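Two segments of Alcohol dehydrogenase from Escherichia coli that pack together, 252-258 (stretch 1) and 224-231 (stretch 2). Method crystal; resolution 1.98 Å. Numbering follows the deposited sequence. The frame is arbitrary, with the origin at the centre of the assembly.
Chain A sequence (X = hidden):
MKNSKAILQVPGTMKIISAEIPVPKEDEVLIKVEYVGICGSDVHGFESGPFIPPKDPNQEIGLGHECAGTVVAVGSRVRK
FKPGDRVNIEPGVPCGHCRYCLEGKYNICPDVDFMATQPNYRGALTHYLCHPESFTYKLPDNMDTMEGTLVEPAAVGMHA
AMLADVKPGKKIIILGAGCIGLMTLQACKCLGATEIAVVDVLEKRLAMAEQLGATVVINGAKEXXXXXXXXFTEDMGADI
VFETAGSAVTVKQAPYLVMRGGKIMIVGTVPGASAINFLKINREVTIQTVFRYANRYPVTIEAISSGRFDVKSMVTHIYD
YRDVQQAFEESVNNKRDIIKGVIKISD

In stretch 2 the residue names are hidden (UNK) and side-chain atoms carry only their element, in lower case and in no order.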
# COMPACT_ATOMS: atom_id res chain seq x y z
N LYS A 252 15.37 -11.70 -8.48
CA LYS A 252 16.44 -12.63 -8.82
C LYS A 252 17.58 -12.58 -7.80
O LYS A 252 18.32 -13.56 -7.65
CB LYS A 252 16.95 -12.32 -10.22
CG LYS A 252 17.89 -13.34 -10.82
CD LYS A 252 18.01 -13.10 -12.32
CE LYS A 252 19.15 -13.89 -12.92
NZ LYS A 252 18.96 -15.36 -12.80
N GLN A 253 17.74 -11.44 -7.12
CA GLN A 253 18.81 -11.29 -6.13
C GLN A 253 18.50 -12.02 -4.83
O GLN A 253 19.42 -12.55 -4.19
CB GLN A 253 19.03 -9.80 -5.82
CG GLN A 253 20.10 -9.11 -6.64
CD GLN A 253 20.27 -7.65 -6.23
OE1 GLN A 253 19.54 -7.14 -5.39
NE2 GLN A 253 21.24 -6.98 -6.84
N ALA A 254 17.23 -12.05 -4.43
CA ALA A 254 16.88 -12.56 -3.10
C ALA A 254 17.38 -13.97 -2.81
O ALA A 254 17.77 -14.21 -1.65
CB ALA A 254 15.36 -12.49 -2.91
N PRO A 255 17.40 -14.92 -3.75
CA PRO A 255 17.99 -16.23 -3.44
C PRO A 255 19.40 -16.16 -2.87
O PRO A 255 19.76 -16.96 -2.00
CB PRO A 255 17.98 -16.95 -4.79
CG PRO A 255 16.85 -16.35 -5.52
CD PRO A 255 16.77 -14.92 -5.09
N TYR A 256 20.21 -15.21 -3.34
CA TYR A 256 21.59 -15.08 -2.89
C TYR A 256 21.71 -14.38 -1.54
O TYR A 256 22.83 -14.31 -1.00
CB TYR A 256 22.39 -14.33 -3.95
CG TYR A 256 22.37 -15.05 -5.29
CD1 TYR A 256 21.42 -14.75 -6.25
CD2 TYR A 256 23.29 -16.05 -5.57
CE1 TYR A 256 21.39 -15.41 -7.46
CE2 TYR A 256 23.28 -16.72 -6.78
CZ TYR A 256 22.33 -16.40 -7.72
OH TYR A 256 22.31 -17.06 -8.93
N LEU A 257 20.61 -13.90 -0.97
CA LEU A 257 20.65 -13.08 0.24
C LEU A 257 20.05 -13.75 1.47
O LEU A 257 20.27 -13.26 2.58
CB LEU A 257 19.92 -11.75 0.00
CG LEU A 257 20.42 -10.90 -1.17
CD1 LEU A 257 19.57 -9.65 -1.30
CD2 LEU A 257 21.87 -10.54 -0.97
N VAL A 258 19.30 -14.84 1.29
CA VAL A 258 18.54 -15.47 2.37
C VAL A 258 19.34 -16.64 2.93
O VAL A 258 20.09 -17.31 2.21
CB VAL A 258 17.15 -15.92 1.85
CG1 VAL A 258 17.30 -17.01 0.81
CG2 VAL A 258 16.25 -16.40 3.00
N UNK A 224 28.36 -3.20 -3.97
CA UNK A 224 28.03 -4.59 -4.29
C UNK A 224 26.98 -5.05 -3.28
O UNK A 224 27.30 -5.33 -2.12
o UNK A 224 30.04 -7.47 -5.26
c UNK A 224 29.05 -6.86 -4.79
c UNK A 224 29.28 -5.46 -4.24
o UNK A 224 27.91 -7.37 -4.75
N UNK A 225 25.72 -5.15 -3.72
CA UNK A 225 24.64 -5.49 -2.80
C UNK A 225 24.86 -6.84 -2.15
O UNK A 225 24.67 -7.00 -0.94
c UNK A 225 22.14 -5.68 -2.54
o UNK A 225 23.12 -4.22 -4.22
c UNK A 225 23.29 -5.47 -3.53
N UNK A 226 25.25 -7.85 -2.93
CA UNK A 226 25.39 -9.18 -2.36
C UNK A 226 26.53 -9.21 -1.35
O UNK A 226 26.39 -9.76 -0.25
c UNK A 226 24.36 -11.16 -5.52
c UNK A 226 25.58 -10.21 -3.48
c UNK A 226 26.13 -11.51 -2.93
c UNK A 226 24.24 -10.46 -4.19
N UNK A 227 27.66 -8.59 -1.68
CA UNK A 227 28.79 -8.55 -0.75
C UNK A 227 28.43 -7.79 0.52
O UNK A 227 28.74 -8.23 1.63
c UNK A 227 30.00 -7.91 -1.43
N UNK A 228 27.78 -6.64 0.38
CA UNK A 228 27.40 -5.85 1.55
C UNK A 228 26.41 -6.59 2.43
O UNK A 228 26.48 -6.51 3.66
c UNK A 228 27.93 -2.73 3.77
n UNK A 228 27.27 -2.01 4.67
n UNK A 228 28.40 -3.93 4.10
c UNK A 228 26.83 -4.50 1.11
n UNK A 228 28.11 -2.26 2.54
c UNK A 228 27.85 -3.57 0.45
c UNK A 228 28.82 -2.98 1.48
N UNK A 229 25.48 -7.33 1.81
CA UNK A 229 24.52 -8.11 2.59
C UNK A 229 25.19 -9.29 3.27
O UNK A 229 24.85 -9.64 4.41
c UNK A 229 23.38 -8.58 1.69
s UNK A 229 22.19 -7.28 1.25
N UNK A 230 26.14 -9.94 2.59
CA UNK A 230 26.86 -11.04 3.21
C UNK A 230 27.68 -10.56 4.40
O UNK A 230 27.78 -11.27 5.42
n UNK A 230 26.90 -14.82 2.27
o UNK A 230 25.04 -13.57 2.20
c UNK A 230 26.23 -13.72 1.94
c UNK A 230 27.01 -12.64 1.22
c UNK A 230 27.76 -11.72 2.18
N UNK A 231 28.27 -9.37 4.30
CA UNK A 231 28.91 -8.77 5.47
C UNK A 231 27.88 -8.52 6.57
O UNK A 231 28.10 -8.85 7.74
n UNK A 231 30.69 -4.39 6.84
c UNK A 231 30.13 -6.67 6.26
c UNK A 231 30.61 -5.29 5.87
c UNK A 231 29.60 -7.46 5.08
o UNK A 231 30.92 -5.03 4.70
O HOH W 1 20.54 -4.17 -5.89
O HOH W 2 23.00 -15.62 1.73
O HOH W 3 23.02 -11.78 3.07

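Position 224 carries two side-chain carbons, the second bearing two oxygens, and touches nothing on stretch 1. The short carboxylate, placed right before a helix, identifies Asp224. As the N-cap, its OD1 accepts weak bonds from the backbone N of 226 and from the backbone N of 227, both at 3.3 Å, partly satisfying amides that have no preceding turn to bond to.

At position 225 the first side-chain carbon carries one oxygen and one carbon, a beta-branched hydroxyl side chain: Thr225. CA to CB points toward stretch 1, and CG2 lies 4.1 Å from OE1 of Gln253. The hydroxyl reaches the same residue through water 1, with OG1 3.1 Å from the water, which in turn accepts from NE2 of Gln253 at 3.0 Å.

Position 226 has four carbons, forked at the first, with one arm two carbons long. This is Ile226. Its CB is directed sideways, but the end comes nearer to stretch 1: CD1 approaches CB of Tyr256 at 4.0 Å, and CG1 lies 4.0 Å from CD2 of Leu257.

A single carbon at position 227, directed away from stretch 1, defines Ala227.

Position 228 shows three carbons, a nitrogen, then a carbon carrying two more nitrogens, the guanidinium chain of Arg228. It makes no contact with stretch 1.

One carbon followed by sulfur at position 229 marks Cys229. Its CA-to-CB bond points toward stretch 1, and its CB packs 3.6 Å from CD2 of Leu257.

Position 230 has three carbons, the third bearing one oxygen and one nitrogen: the amide of Gln230. Its OE1 is 4.0 Å from the backbone O of Tyr256; two acceptors cannot bond directly, and waters connect OE1 to the backbone of stretch 1. Water 2 lies within donating reach of OE1 of Gln230 (2.9 Å) and of O of Tyr256 (3.0 Å), though it has more acceptors around it than protons to give, while water 3 donates to OE1 of Gln230 at 2.8 Å and to O of Leu257 at 3.2 Å.

Position 231 repeats that composition and is Gln231, but its extended side chain makes no contact with stretch 1.

The contact, burying 310 Å², is thus made from one side of the helix, by residues 225, 226, 229 and 230. Leu257 is central: although its CB is directed sideways, its end comes nearer and packs against both Ile226 and Cys229, about one helical turn apart. No direct hydrogen bond crosses the interface. Apolar packing brings the segments together, while waters link Thr225 to Gln253 and Gln230 to the backbone carbonyls of Tyr256 and Leu257.

Stretch 2 224-231: DTIARCQQ
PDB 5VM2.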